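Local coordinates for TruD (Uncultured prochloron, PDB 4BS9), which is a cyanobactin heterocyclase of the trunkamide pathway, a zinc-containing YcaO-family enzyme that probably uses ATP to form heterocycles in its precursor peptide, at residues A106-A118 and L130-P144. Sequence-based numbering, arbitrary orientation.
Sequences AEGLKQPVTVTTA and LAAALEEAGIQVSDP
Val-113 pairs in parallel with Val-141, joining strand 112-117 to the short edge strand 140-142: Val-113 N bonds to Gln-140 O (2.9 Å), and Ser-142 N returns to Val-113 O (3.2 Å). Beyond this pair the strands diverge, their axes 45° apart, and a side chain takes over the bonding. Thr-114 OG1, swung opposite its own backbone N (chi1 -162°), donates to Ser-142 O at 2.8 Å, tilted from the carbonyl plane, while the ring of Pro-144 lies against the same hydroxyl. Farther along, Thr-116 CG2 meets Pro-144 CG. On the helix-facing side, Val-115 forks: CG1 reaches Leu-130 CD2 (4.0 Å), and CG2 touches both Val-141 CG1 (3.7 Å) and Leu-134 CD1 (4.1 Å). Val-113 CG2 packs on Ile-139 CG2, and Met-275 of helix 257-283 touches both residues. Gly-138 ends the helix in a Schellman motif, bringing the chain back beside Leu-109. A valine in place of Thr-114 would probably leave Ser-142 O without this donor and the strand end less firmly tied. The contact closes a beta-alpha-beta unit at the sheet edge, with apolar branches filling the helix-strand interface and few polar bonds fixing the outer strand.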
ATOM      1  N   ALA A 106     -29.706 -20.002  14.758  1.00 73.90           N
ATOM      2  CA  ALA A 106     -30.540 -19.980  15.968  1.00 72.74           C
ATOM      3  C   ALA A 106     -29.948 -20.741  17.163  1.00 72.33           C
ATOM      4  O   ALA A 106     -29.930 -20.220  18.271  1.00 68.31           O
ATOM      5  CB  ALA A 106     -31.906 -20.532  15.640  1.00 76.49           C
ATOM      6  N   GLU A 107     -29.473 -21.964  16.941  1.00 75.84           N
ATOM      7  CA  GLU A 107     -28.819 -22.716  18.011  1.00 84.14           C
ATOM      8  C   GLU A 107     -27.496 -22.112  18.512  1.00 83.00           C
ATOM      9  O   GLU A 107     -27.175 -22.179  19.706  1.00 83.78           O
ATOM     10  CB  GLU A 107     -28.553 -24.125  17.567  1.00 91.94           C
ATOM     11  CG  GLU A 107     -29.798 -24.949  17.438  1.00104.92           C
ATOM     12  CD  GLU A 107     -29.476 -26.343  16.959  1.00119.10           C
ATOM     13  OE1 GLU A 107     -28.313 -26.562  16.542  1.00125.09           O
ATOM     14  OE2 GLU A 107     -30.380 -27.213  16.997  1.00128.57           O
ATOM     15  N   GLY A 108     -26.716 -21.549  17.603  1.00 79.88           N
ATOM     16  CA  GLY A 108     -25.475 -20.891  17.992  1.00 77.65           C
ATOM     17  C   GLY A 108     -25.665 -19.688  18.904  1.00 74.63           C
ATOM     18  O   GLY A 108     -24.875 -19.488  19.822  1.00 76.45           O
ATOM     19  N   LEU A 109     -26.716 -18.905  18.651  1.00 72.45           N
ATOM     20  CA  LEU A 109     -26.979 -17.658  19.385  1.00 69.73           C
ATOM     21  C   LEU A 109     -27.798 -17.814  20.682  1.00 73.87           C
ATOM     22  O   LEU A 109     -27.873 -16.882  21.494  1.00 72.95           O
ATOM     23  CB  LEU A 109     -27.702 -16.671  18.467  1.00 68.78           C
ATOM     24  CG  LEU A 109     -27.129 -16.333  17.077  1.00 65.95           C
ATOM     25  CD1 LEU A 109     -28.033 -15.370  16.317  1.00 63.37           C
ATOM     26  CD2 LEU A 109     -25.728 -15.742  17.155  1.00 64.60           C
ATOM     27  N   LYS A 110     -28.400 -18.980  20.892  1.00 79.32           N
ATOM     28  CA  LYS A 110     -29.324 -19.157  22.013  1.00 86.28           C
ATOM     29  C   LYS A 110     -28.588 -19.160  23.344  1.00 82.82           C
ATOM     30  O   LYS A 110     -29.201 -19.001  24.402  1.00 88.19           O
ATOM     31  CB  LYS A 110     -30.126 -20.453  21.867  1.00 93.24           C
ATOM     32  CG  LYS A 110     -29.304 -21.693  22.198  1.00100.75           C
ATOM     33  CD  LYS A 110     -29.993 -22.980  21.784  1.00108.15           C
ATOM     34  CE  LYS A 110     -29.053 -24.171  21.929  1.00113.15           C
ATOM     35  NZ  LYS A 110     -29.788 -25.469  21.856  1.00117.82           N
ATOM     36  N   GLN A 111     -27.284 -19.364  23.303  1.00 77.24           N
ATOM     37  CA  GLN A 111     -26.499 -19.304  24.534  1.00 79.72           C
ATOM     38  C   GLN A 111     -26.351 -17.893  25.103  1.00 72.53           C
ATOM     39  O   GLN A 111     -26.457 -16.891  24.375  1.00 65.46           O
ATOM     40  CB  GLN A 111     -25.133 -19.939  24.324  1.00 81.95           C
ATOM     41  CG  GLN A 111     -25.243 -21.443  24.178  1.00 89.35           C
ATOM     42  CD  GLN A 111     -23.902 -22.140  24.229  1.00 92.07           C
ATOM     43  OE1 GLN A 111     -23.002 -21.743  24.983  1.00 88.49           O
ATOM     44  NE2 GLN A 111     -23.761 -23.201  23.430  1.00 94.55           N
ATOM     45  N   PRO A 112     -26.117 -17.812  26.419  1.00 71.38           N
ATOM     46  CA  PRO A 112     -26.109 -16.518  27.073  1.00 71.59           C
ATOM     47  C   PRO A 112     -24.772 -15.827  26.979  1.00 69.99           C
ATOM     48  O   PRO A 112     -23.731 -16.465  26.801  1.00 73.53           O
ATOM     49  CB  PRO A 112     -26.420 -16.855  28.525  1.00 72.98           C
ATOM     50  CG  PRO A 112     -25.846 -18.209  28.714  1.00 73.90           C
ATOM     51  CD  PRO A 112     -25.854 -18.899  27.372  1.00 73.17           C
ATOM     52  N   VAL A 113     -24.838 -14.511  27.102  1.00 69.97           N
ATOM     53  CA  VAL A 113     -23.696 -13.620  27.064  1.00 62.40           C
ATOM     54  C   VAL A 113     -23.925 -12.596  28.143  1.00 64.41           C
ATOM     55  O   VAL A 113     -25.058 -12.194  28.389  1.00 68.90           O
ATOM     56  CB  VAL A 113     -23.649 -12.888  25.740  1.00 59.50           C
ATOM     57  CG1 VAL A 113     -22.753 -11.672  25.823  1.00 59.66           C
ATOM     58  CG2 VAL A 113     -23.171 -13.825  24.658  1.00 59.07           C
ATOM     59  N   THR A 114     -22.852 -12.169  28.791  1.00 65.43           N
ATOM     60  CA  THR A 114     -22.956 -11.186  29.852  1.00 63.69           C
ATOM     61  C   THR A 114     -22.163  -9.926  29.478  1.00 59.85           C
ATOM     62  O   THR A 114     -21.197 -10.017  28.744  1.00 58.80           O
ATOM     63  CB  THR A 114     -22.535 -11.798  31.190  1.00 63.58           C
ATOM     64  OG1 THR A 114     -23.032 -10.971  32.239  1.00 69.51           O
ATOM     65  CG2 THR A 114     -21.025 -11.947  31.298  1.00 62.60           C
ATOM     66  N   VAL A 115     -22.600  -8.769  29.985  1.00 60.20           N
ATOM     67  CA  VAL A 115     -22.082  -7.440  29.611  1.00 59.02           C
ATOM     68  C   VAL A 115     -21.626  -6.659  30.841  1.00 58.88           C
ATOM     69  O   VAL A 115     -22.356  -6.560  31.801  1.00 61.49           O
ATOM     70  CB  VAL A 115     -23.174  -6.611  28.904  1.00 60.95           C
ATOM     71  CG1 VAL A 115     -22.607  -5.324  28.343  1.00 61.25           C
ATOM     72  CG2 VAL A 115     -23.799  -7.411  27.776  1.00 62.18           C
ATOM     73  N   THR A 116     -20.426  -6.091  30.818  1.00 60.07           N
ATOM     74  CA  THR A 116     -19.864  -5.429  32.013  1.00 63.50           C
ATOM     75  C   THR A 116     -18.977  -4.247  31.649  1.00 64.32           C
ATOM     76  O   THR A 116     -18.713  -3.987  30.470  1.00 65.08           O
ATOM     77  CB  THR A 116     -18.990  -6.388  32.852  1.00 64.84           C
ATOM     78  OG1 THR A 116     -17.862  -6.794  32.070  1.00 67.43           O
ATOM     79  CG2 THR A 116     -19.763  -7.626  33.280  1.00 69.13           C
ATOM     80  N   THR A 117     -18.496  -3.553  32.675  1.00 64.10           N
ATOM     81  CA  THR A 117     -17.657  -2.393  32.495  1.00 63.03           C
ATOM     82  C   THR A 117     -16.342  -2.573  33.221  1.00 65.72           C
ATOM     83  O   THR A 117     -16.265  -3.341  34.171  1.00 69.56           O
ATOM     84  CB  THR A 117     -18.361  -1.150  33.025  1.00 63.01           C
ATOM     85  OG1 THR A 117     -18.636  -1.318  34.426  1.00 66.25           O
ATOM     86  CG2 THR A 117     -19.639  -0.947  32.265  1.00 62.18           C
ATOM     87  N   ALA A 118     -15.311  -1.854  32.779  1.00 66.40           N
ATOM     88  CA  ALA A 118     -13.996  -1.969  33.374  1.00 65.68           C
ATOM     89  C   ALA A 118     -13.725  -0.744  34.197  1.00 69.88           C
ATOM     90  O   ALA A 118     -13.534  -0.829  35.404  1.00 81.94           O
ATOM     91  CB  ALA A 118     -12.937  -2.138  32.319  1.00 64.14           C
ATOM     92  N   LEU A 130     -26.286  -1.868  24.629  1.00 62.00           N
ATOM     93  CA  LEU A 130     -25.737  -3.060  24.048  1.00 58.03           C
ATOM     94  C   LEU A 130     -26.600  -4.278  24.401  1.00 58.23           C
ATOM     95  O   LEU A 130     -26.876  -5.115  23.547  1.00 57.18           O
ATOM     96  CB  LEU A 130     -24.296  -3.249  24.481  1.00 55.48           C
ATOM     97  CG  LEU A 130     -23.660  -4.510  23.902  1.00 55.76           C
ATOM     98  CD1 LEU A 130     -23.697  -4.534  22.382  1.00 53.58           C
ATOM     99  CD2 LEU A 130     -22.236  -4.637  24.402  1.00 56.30           C
ATOM    100  N   ALA A 131     -27.044  -4.370  25.647  1.00 60.98           N
ATOM    101  CA  ALA A 131     -27.922  -5.471  26.046  1.00 62.98           C
ATOM    102  C   ALA A 131     -29.083  -5.591  25.054  1.00 65.84           C
ATOM    103  O   ALA A 131     -29.363  -6.673  24.557  1.00 68.83           O
ATOM    104  CB  ALA A 131     -28.437  -5.274  27.464  1.00 62.86           C
ATOM    105  N   ALA A 132     -29.727  -4.462  24.749  1.00 68.01           N
ATOM    106  CA  ALA A 132     -30.836  -4.401  23.790  1.00 65.80           C
ATOM    107  C   ALA A 132     -30.432  -4.880  22.396  1.00 64.39           C
ATOM    108  O   ALA A 132     -31.073  -5.761  21.835  1.00 64.88           O
ATOM    109  CB  ALA A 132     -31.375  -2.988  23.715  1.00 65.12           C
ATOM    110  N   ALA A 133     -29.366  -4.318  21.836  1.00 62.31           N
ATOM    111  CA  ALA A 133     -28.915  -4.730  20.503  1.00 61.78           C
ATOM    112  C   ALA A 133     -28.736  -6.245  20.391  1.00 63.22           C
ATOM    113  O   ALA A 133     -29.072  -6.838  19.360  1.00 65.59           O
ATOM    114  CB  ALA A 133     -27.620  -4.040  20.134  1.00 58.40           C
ATOM    115  N   LEU A 134     -28.213  -6.862  21.446  1.00 62.53           N
ATOM    116  CA  LEU A 134     -27.949  -8.292  21.432  1.00 64.56           C
ATOM    117  C   LEU A 134     -29.243  -9.099  21.503  1.00 67.94           C
ATOM    118  O   LEU A 134     -29.408 -10.103  20.797  1.00 66.49           O
ATOM    119  CB  LEU A 134     -27.023  -8.679  22.583  1.00 65.23           C
ATOM    120  CG  LEU A 134     -25.624  -8.056  22.591  1.00 61.32           C
ATOM    121  CD1 LEU A 134     -24.945  -8.367  23.909  1.00 61.85           C
ATOM    122  CD2 LEU A 134     -24.791  -8.574  21.443  1.00 58.67           C
ATOM    123  N   GLU A 135     -30.163  -8.659  22.345  1.00 70.18           N
ATOM    124  CA  GLU A 135     -31.471  -9.265  22.367  1.00 76.35           C
ATOM    125  C   GLU A 135     -32.074  -9.179  20.968  1.00 77.02           C
ATOM    126  O   GLU A 135     -32.510 -10.181  20.418  1.00 78.08           O
ATOM    127  CB  GLU A 135     -32.370  -8.594  23.398  1.00 82.86           C
ATOM    128  CG  GLU A 135     -31.924  -8.865  24.827  1.00 88.97           C
ATOM    129  CD  GLU A 135     -32.742  -8.095  25.846  1.00 98.28           C
ATOM    130  OE1 GLU A 135     -33.989  -8.120  25.735  1.00100.41           O
ATOM    131  OE2 GLU A 135     -32.141  -7.467  26.753  1.00 99.11           O
ATOM    132  N   GLU A 136     -32.054  -7.992  20.376  1.00 78.79           N
ATOM    133  CA  GLU A 136     -32.618  -7.790  19.039  1.00 79.21           C
ATOM    134  C   GLU A 136     -31.922  -8.660  17.986  1.00 72.78           C
ATOM    135  O   GLU A 136     -32.511  -8.992  16.975  1.00 66.32           O
ATOM    136  CB  GLU A 136     -32.582  -6.298  18.652  1.00 86.69           C
ATOM    137  CG  GLU A 136     -33.725  -5.457  19.254  1.00102.99           C
ATOM    138  CD  GLU A 136     -33.428  -4.822  20.635  1.00109.18           C
ATOM    139  OE1 GLU A 136     -32.572  -3.904  20.690  1.00113.44           O
ATOM    140  OE2 GLU A 136     -34.070  -5.207  21.659  1.00100.12           O
ATOM    141  N   ALA A 137     -30.675  -9.046  18.236  1.00 70.71           N
ATOM    142  CA  ALA A 137     -29.967  -9.947  17.344  1.00 68.07           C
ATOM    143  C   ALA A 137     -30.184 -11.417  17.697  1.00 70.86           C
ATOM    144  O   ALA A 137     -29.517 -12.288  17.153  1.00 75.19           O
ATOM    145  CB  ALA A 137     -28.486  -9.616  17.347  1.00 67.03           C
ATOM    146  N   GLY A 138     -31.107 -11.715  18.604  1.00 73.02           N
ATOM    147  CA  GLY A 138     -31.379 -13.107  18.976  1.00 72.46           C
ATOM    148  C   GLY A 138     -30.502 -13.748  20.053  1.00 73.21           C
ATOM    149  O   GLY A 138     -30.498 -14.971  20.172  1.00 75.79           O
ATOM    150  N   ILE A 139     -29.816 -12.936  20.868  1.00 71.92           N
ATOM    151  CA  ILE A 139     -28.832 -13.407  21.866  1.00 70.41           C
ATOM    152  C   ILE A 139     -29.320 -13.186  23.306  1.00 72.94           C
ATOM    153  O   ILE A 139     -29.811 -12.106  23.639  1.00 76.48           O
ATOM    154  CB  ILE A 139     -27.489 -12.653  21.676  1.00 67.66           C
ATOM    155  CG1 ILE A 139     -26.914 -12.967  20.305  1.00 66.78           C
ATOM    156  CG2 ILE A 139     -26.471 -13.018  22.748  1.00 66.10           C
ATOM    157  CD1 ILE A 139     -25.842 -12.003  19.850  1.00 65.33           C
ATOM    158  N   GLN A 140     -29.156 -14.195  24.160  1.00 75.16           N
ATOM    159  CA  GLN A 140     -29.547 -14.102  25.581  1.00 79.50           C
ATOM    160  C   GLN A 140     -28.563 -13.255  26.357  1.00 79.26           C
ATOM    161  O   GLN A 140     -27.361 -13.459  26.224  1.00 80.99           O
ATOM    162  CB  GLN A 140     -29.523 -15.478  26.237  1.00 84.67           C
ATOM    163  CG  GLN A 140     -30.852 -16.189  26.324  1.00 92.92           C
ATOM    164  CD  GLN A 140     -30.939 -17.069  27.561  1.00102.81           C
ATOM    165  OE1 GLN A 140     -30.292 -16.801  28.579  1.00104.69           O
ATOM    166  NE2 GLN A 140     -31.758 -18.114  27.490  1.00106.86           N
ATOM    167  N   VAL A 141     -29.048 -12.335  27.190  1.00 79.79           N
ATOM    168  CA  VAL A 141     -28.151 -11.544  28.032  1.00 79.45           C
ATOM    169  C   VAL A 141     -28.560 -11.691  29.474  1.00 85.02           C
ATOM    170  O   VAL A 141     -29.746 -11.706  29.775  1.00 93.40           O
ATOM    171  CB  VAL A 141     -28.142 -10.057  27.660  1.00 78.75           C
ATOM    172  CG1 VAL A 141     -26.955  -9.354  28.313  1.00 75.04           C
ATOM    173  CG2 VAL A 141     -28.080  -9.891  26.145  1.00 78.18           C
ATOM    174  N   SER A 142     -27.582 -11.793  30.367  1.00 88.21           N
ATOM    175  CA  SER A 142     -27.866 -12.032  31.782  1.00 93.79           C
ATOM    176  C   SER A 142     -26.929 -11.272  32.720  1.00 98.92           C
ATOM    177  O   SER A 142     -25.873 -10.785  32.296  1.00102.46           O
ATOM    178  CB  SER A 142     -27.779 -13.524  32.051  1.00 94.43           C
ATOM    179  OG  SER A 142     -26.626 -14.063  31.440  1.00 91.59           O
ATOM    180  N   ASP A 143     -27.326 -11.164  33.990  1.00108.16           N
ATOM    181  CA  ASP A 143     -26.546 -10.424  34.999  1.00116.99           C
ATOM    182  C   ASP A 143     -25.308 -11.223  35.449  1.00119.38           C
ATOM    183  O   ASP A 143     -25.426 -12.407  35.742  1.00122.22           O
ATOM    184  CB  ASP A 143     -27.414 -10.101  36.226  1.00121.25           C
ATOM    185  CG  ASP A 143     -28.604  -9.211  35.895  1.00125.37           C
ATOM    186  OD1 ASP A 143     -28.841  -8.932  34.698  1.00120.19           O
ATOM    187  OD2 ASP A 143     -29.307  -8.797  36.844  1.00129.88           O
ATOM    188  N   PRO A 144     -24.116 -10.583  35.498  1.00120.18           N
ATOM    189  CA  PRO A 144     -22.934 -11.267  36.061  1.00120.25           C
ATOM    190  C   PRO A 144     -22.823 -11.118  37.582  1.00121.75           C
ATOM    191  O   PRO A 144     -22.525 -12.088  38.282  1.00119.41           O
ATOM    192  CB  PRO A 144     -21.754 -10.582  35.354  1.00115.60           C
ATOM    193  CG  PRO A 144     -22.267  -9.244  34.921  1.00114.48           C
ATOM    194  CD  PRO A 144     -23.774  -9.262  34.933  1.00116.44           C
TER